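Local coordinates for protein-glutamine gamma-glutamyltransferase (Pseudomonas aeruginosa PAO1, PDB 6G49), which shows transglutaminase activity in vitro, cross-linking protein glutamine and lysine side chains, and plays a critical part in the viability of its bacterium, at residues L107-I112 with L121-V126; A127-T132 with F140-R145. One frame throughout, in Å; residues are numbered along the deposited sequence. Where two conformers were deposited one is given.

Contact 1: L107-I112 with L121-V126; sequences LRYDVI and LFALDV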
# COMPACT_ATOMS: atom_id res chain seq x y z
N LEU A 107 9.07 -9.50 -14.32
CA LEU A 107 8.07 -10.55 -14.07
C LEU A 107 6.94 -10.30 -15.06
O LEU A 107 6.43 -9.21 -15.20
CB LEU A 107 7.51 -10.50 -12.65
CG LEU A 107 8.49 -10.66 -11.50
CD1 LEU A 107 7.77 -10.59 -10.16
CD2 LEU A 107 9.24 -11.96 -11.61
N ARG A 108 6.55 -11.35 -15.79
CA ARG A 108 5.54 -11.27 -16.83
C ARG A 108 4.36 -12.16 -16.46
O ARG A 108 4.49 -13.31 -16.01
CB ARG A 108 6.11 -11.72 -18.18
CG ARG A 108 7.20 -10.81 -18.73
CD ARG A 108 7.55 -11.20 -20.17
NE ARG A 108 8.39 -10.21 -20.85
CZ ARG A 108 9.65 -10.42 -21.23
NH1 ARG A 108 10.21 -11.61 -21.09
NH2 ARG A 108 10.35 -9.42 -21.75
N TYR A 109 3.16 -11.58 -16.57
CA TYR A 109 1.99 -12.27 -16.15
C TYR A 109 0.76 -11.67 -16.82
O TYR A 109 0.77 -10.54 -17.25
CB TYR A 109 1.85 -12.31 -14.62
CG TYR A 109 1.95 -10.95 -13.93
CD1 TYR A 109 3.19 -10.40 -13.65
CD2 TYR A 109 0.82 -10.19 -13.61
CE1 TYR A 109 3.31 -9.14 -13.07
CE2 TYR A 109 0.93 -8.96 -12.97
CZ TYR A 109 2.18 -8.42 -12.72
OH TYR A 109 2.31 -7.19 -12.10
N ASP A 110 -0.32 -12.46 -16.86
CA ASP A 110 -1.57 -12.00 -17.37
C ASP A 110 -2.59 -11.93 -16.21
O ASP A 110 -2.55 -12.73 -15.29
CB ASP A 110 -2.09 -12.97 -18.41
CG ASP A 110 -1.19 -13.07 -19.62
OD1 ASP A 110 -0.45 -12.07 -19.89
OD2 ASP A 110 -1.33 -14.11 -20.29
N VAL A 111 -3.50 -10.96 -16.33
CA VAL A 111 -4.53 -10.73 -15.30
C VAL A 111 -5.90 -10.74 -15.97
O VAL A 111 -6.03 -10.21 -17.05
CB VAL A 111 -4.34 -9.38 -14.61
CG1 VAL A 111 -5.42 -9.17 -13.53
CG2 VAL A 111 -2.93 -9.30 -14.05
N ILE A 112 -6.86 -11.36 -15.33
CA ILE A 112 -8.31 -11.12 -15.62
C ILE A 112 -8.93 -10.52 -14.35
O ILE A 112 -8.96 -11.17 -13.33
CB ILE A 112 -9.06 -12.36 -16.14
CG1 ILE A 112 -10.50 -11.98 -16.52
CG2 ILE A 112 -9.05 -13.55 -15.18
CD1 ILE A 112 -11.26 -13.09 -17.23
N LEU A 121 -5.84 -0.48 -12.52
CA LEU A 121 -5.49 -1.87 -12.79
C LEU A 121 -4.52 -2.32 -11.69
O LEU A 121 -3.62 -1.58 -11.26
CB LEU A 121 -4.85 -1.99 -14.16
CG LEU A 121 -5.70 -1.58 -15.37
CD1 LEU A 121 -5.09 -2.12 -16.65
CD2 LEU A 121 -7.14 -1.96 -15.24
N PHE A 122 -4.70 -3.55 -11.26
CA PHE A 122 -3.87 -4.10 -10.21
C PHE A 122 -2.59 -4.69 -10.80
O PHE A 122 -2.65 -5.42 -11.81
CB PHE A 122 -4.64 -5.18 -9.46
CG PHE A 122 -6.03 -4.79 -9.07
CD1 PHE A 122 -6.25 -3.64 -8.33
CD2 PHE A 122 -7.14 -5.50 -9.52
CE1 PHE A 122 -7.53 -3.22 -8.06
CE2 PHE A 122 -8.41 -5.13 -9.12
CZ PHE A 122 -8.60 -3.99 -8.38
N ALA A 123 -1.44 -4.45 -10.18
CA ALA A 123 -0.20 -5.01 -10.69
C ALA A 123 0.89 -4.86 -9.65
O ALA A 123 0.89 -3.89 -8.87
CB ALA A 123 0.23 -4.27 -11.95
N LEU A 124 1.89 -5.75 -9.71
CA LEU A 124 3.10 -5.58 -8.91
C LEU A 124 3.87 -4.36 -9.41
O LEU A 124 4.00 -4.08 -10.60
CB LEU A 124 4.01 -6.81 -9.05
CG LEU A 124 3.39 -8.17 -8.79
CD1 LEU A 124 4.42 -9.24 -9.12
CD2 LEU A 124 2.92 -8.35 -7.33
N ASP A 125 4.38 -3.58 -8.45
CA ASP A 125 5.21 -2.41 -8.77
C ASP A 125 6.53 -2.90 -9.39
O ASP A 125 6.97 -4.00 -9.11
CB ASP A 125 5.45 -1.60 -7.48
CG ASP A 125 5.78 -0.13 -7.64
OD1 ASP A 125 5.24 0.50 -8.54
OD2 ASP A 125 6.57 0.38 -6.79
N VAL A 126 7.15 -2.11 -10.32
CA VAL A 126 6.59 -1.05 -11.11
C VAL A 126 6.08 -1.72 -12.40
O VAL A 126 6.84 -2.46 -13.07
CB VAL A 126 7.65 0.01 -11.45
CG1 VAL A 126 7.14 0.97 -12.50
CG2 VAL A 126 8.06 0.77 -10.20
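Tyr109, Leu107 and Val111 of segment 107-112 pack against 121-126 in a buried face-to-face contact between two beta sheets of the periplasmic domain. Strand 107-113 runs inside the six-stranded antiparallel sheet, between strands 55-61 and 152-158, whereas 121-126 includes much of strand 120-124 from the larger, branched or curled antiparallel sheet. The two are layers rather than neighbours in one sheet: the nearest CA atoms, those of Val111 and Phe122, are 8.4 Å apart, although the touching parts run nearly antiparallel, their directions differing by 166°. The gap is bridged mainly by Tyr109. Its CG lies between the backbone N and the carbonyl carbon (chi1 52°), which sends the ring across the interface and brings OH to the opposite backbone. There Leu124 N donates to Tyr109 OH over 2.8 Å with a bend at hydrogen, the angle being 142°. The phenol oxygen also pairs with Ser158 OG of strand 152-158, so two groups hold it in this buried layer, and the same serine hydroxyl is bonded to Leu124 O, which ties the two sheets a second time. Apolar atoms crowd round the phenol end: Ala123 CB stands 3.6 Å from Tyr109 OH, and Leu124 CG lies at the same distance from that oxygen. Further along, Val111 meets the other strand more loosely, near Phe122 O. The ring of Phe122 meets Phe57 and stands edge-to-face with Tyr267; the Phe122 side chain is about 11 Å from that of His287, an active-site residue by similarity. At the Leu107 end the closing touch is methyl on methyl, Leu107 CD1 crossing Leu124 CD1 obliquely at 3.8 Å.

Contact 2: A127-T132 with F140-R145; sequences AQTDQT and FHLQRR. With PO4 (phosphate ion), chain F.
Leu142 reaches from 140-145 to 127-132, and the same segment carries two flat groups, the His141 ring and the Arg144 guanidinium, each bonded at an edge. In the ring plane of His141, NE2 donates to Gln143 OE1 at 2.7 Å, meeting a lone pair of that oxygen in its carbonyl plane; Asp139 OD1 pairs with ND1, so both ring nitrogens are engaged and the ring's rotation is fixed. The phosphorus of a phosphate ion, probably from the crystallisation liquor, lies in the Arg144 guanidinium plane. Arg144 NH2 donates almost straight to phosphate O4 at 2.9 Å (168°), while NH1 makes a weak bond to O2. An extended chain, with CG anti to the backbone N (chi1 -164°), carries the guanidinium to this anion. Strand 127-129 is an outermost strand of the six-stranded antiparallel sheet and 142-144 belongs to the larger, branched or curled one, so the touching side chains join two sheets. Leu142 CD1 packs on Ala127 CB at 3.8 Å and meets Thr129 CG2 tip to tip at 3.7 Å. The hydroxyl of that threonine serves its own backbone: Thr129 OG1 accepts from Gln131 N at 3.0 Å, an ST turn where the strand gives out. Near Phe140 a water sits between the segments: it accepts from Ala127 N at 3.0 Å and lies 2.9 Å from Phe140 O.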
# COMPACT_ATOMS: atom_id res chain seq x y z
N ALA A 127 4.85 -1.40 -12.76
CA ALA A 127 4.16 -2.13 -13.82
C ALA A 127 4.12 -1.34 -15.13
O ALA A 127 4.00 -0.12 -15.18
CB ALA A 127 2.74 -2.46 -13.43
N GLN A 128 4.12 -2.14 -16.22
CA GLN A 128 3.77 -1.73 -17.58
C GLN A 128 2.72 -2.72 -18.13
O GLN A 128 2.79 -3.90 -17.76
CB GLN A 128 5.00 -1.75 -18.49
CG GLN A 128 6.15 -0.93 -17.95
CD GLN A 128 5.98 0.54 -18.19
OE1 GLN A 128 6.59 1.05 -19.13
NE2 GLN A 128 5.19 1.23 -17.34
N THR A 129 1.76 -2.26 -18.94
CA THR A 129 0.74 -3.16 -19.46
C THR A 129 0.65 -2.95 -20.97
O THR A 129 1.20 -1.99 -21.51
CB THR A 129 -0.67 -2.96 -18.86
OG1 THR A 129 -1.30 -1.85 -19.48
CG2 THR A 129 -0.60 -2.78 -17.35
N ASP A 130 -0.10 -3.84 -21.59
CA ASP A 130 -0.43 -3.71 -23.01
C ASP A 130 -1.72 -2.92 -23.27
O ASP A 130 -2.27 -2.95 -24.39
CB ASP A 130 -0.55 -5.11 -23.62
CG ASP A 130 -1.76 -5.91 -23.13
OD1 ASP A 130 -2.32 -5.66 -22.02
OD2 ASP A 130 -2.18 -6.83 -23.86
N GLN A 131 -2.28 -2.28 -22.25
CA GLN A 131 -3.53 -1.56 -22.36
C GLN A 131 -3.21 -0.12 -22.78
O GLN A 131 -2.58 0.62 -22.01
CB GLN A 131 -4.31 -1.61 -21.05
CG GLN A 131 -4.68 -3.02 -20.62
CD GLN A 131 -5.51 -3.76 -21.63
OE1 GLN A 131 -5.01 -4.71 -22.28
NE2 GLN A 131 -6.75 -3.34 -21.77
N THR A 132 -3.70 0.30 -23.97
CA THR A 132 -3.32 1.63 -24.52
C THR A 132 -4.16 2.74 -23.86
O THR A 132 -3.80 3.92 -23.96
CB THR A 132 -3.38 1.63 -26.06
OG1 THR A 132 -4.75 1.46 -26.41
CG2 THR A 132 -2.59 0.50 -26.68
N PHE A 140 3.11 5.83 -9.41
CA PHE A 140 3.42 4.45 -9.81
C PHE A 140 2.19 3.56 -9.70
O PHE A 140 2.34 2.38 -9.50
CB PHE A 140 4.57 3.90 -8.97
CG PHE A 140 5.84 4.71 -9.11
CD1 PHE A 140 6.64 4.54 -10.22
CD2 PHE A 140 6.15 5.73 -8.22
CE1 PHE A 140 7.75 5.36 -10.44
CE2 PHE A 140 7.25 6.53 -8.44
CZ PHE A 140 8.05 6.34 -9.54
N HIS A 141 1.00 4.09 -9.88
CA HIS A 141 -0.19 3.25 -10.04
C HIS A 141 -0.70 3.42 -11.47
O HIS A 141 -0.45 4.41 -12.12
CB HIS A 141 -1.26 3.61 -9.00
CG HIS A 141 -2.29 4.58 -9.45
ND1 HIS A 141 -2.05 5.93 -9.47
CD2 HIS A 141 -3.56 4.44 -9.87
CE1 HIS A 141 -3.13 6.56 -9.91
NE2 HIS A 141 -4.08 5.67 -10.18
N LEU A 142 -1.44 2.40 -11.91
CA LEU A 142 -1.99 2.33 -13.26
C LEU A 142 -3.41 2.90 -13.27
O LEU A 142 -4.29 2.38 -12.62
CB LEU A 142 -2.01 0.83 -13.66
CG LEU A 142 -0.66 0.14 -13.79
CD1 LEU A 142 -0.90 -1.35 -13.93
CD2 LEU A 142 0.10 0.67 -14.98
N GLN A 143 -3.61 3.99 -14.02
CA GLN A 143 -4.88 4.67 -14.12
C GLN A 143 -5.41 4.42 -15.53
O GLN A 143 -4.75 4.81 -16.52
CB GLN A 143 -4.74 6.17 -13.84
CG GLN A 143 -6.09 6.92 -13.81
CD GLN A 143 -6.76 7.03 -12.43
OE1 GLN A 143 -6.30 6.51 -11.39
NE2 GLN A 143 -7.90 7.71 -12.38
N ARG A 144 -6.59 3.85 -15.61
CA ARG A 144 -7.34 3.62 -16.84
C ARG A 144 -8.21 4.85 -17.14
O ARG A 144 -8.62 5.56 -16.24
CB ARG A 144 -8.20 2.38 -16.68
CG ARG A 144 -8.73 1.80 -17.98
CD ARG A 144 -9.37 0.45 -17.67
NE ARG A 144 -9.95 -0.20 -18.85
CZ ARG A 144 -11.24 -0.27 -19.11
NH1 ARG A 144 -12.14 0.31 -18.33
NH2 ARG A 144 -11.67 -0.99 -20.14
N ARG A 145 -8.50 5.09 -18.43
CA ARG A 145 -9.26 6.29 -18.78
C ARG A 145 -10.71 6.17 -18.29
O ARG A 145 -11.34 7.19 -18.04
CB ARG A 145 -9.11 6.62 -20.27
CG ARG A 145 -8.40 7.94 -20.54
CD ARG A 145 -6.98 8.08 -19.98
NE ARG A 145 -6.88 8.54 -18.59
CZ ARG A 145 -5.75 8.94 -17.98
NH1 ARG A 145 -5.76 9.25 -16.70
NH2 ARG A 145 -4.62 9.01 -18.66
P PO4 F . -15.42 -0.66 -19.75
O1 PO4 F . -15.51 0.85 -19.54
O2 PO4 F . -15.03 -1.42 -18.49
O3 PO4 F . -16.77 -1.26 -20.06
O4 PO4 F . -14.46 -0.81 -20.93
O HOH W 1 3.22 -0.08 -10.68

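From the N terminus, 107-112 forms most of a strand of the six-stranded sheet, and eight residues later 121-126 returns in the other sheet, where contact 1 closes the loop. The chain passes straight from 126 to 127 and back into the six-stranded sheet at its outermost strand 127-129; seven further residues, including strand 134-136, lead to 140-145, and contact 2 closes the second loop. The two loops follow in series and neither encloses the other. Their centres are 10 Å apart, and they meet where strands 120-124 and 142-144 pair: Leu121 N probably bonds to Leu142 O at 3.3 Å, and Ala123 CB packs on Leu142 CD1. Both contacts join side chains of one sheet to the other.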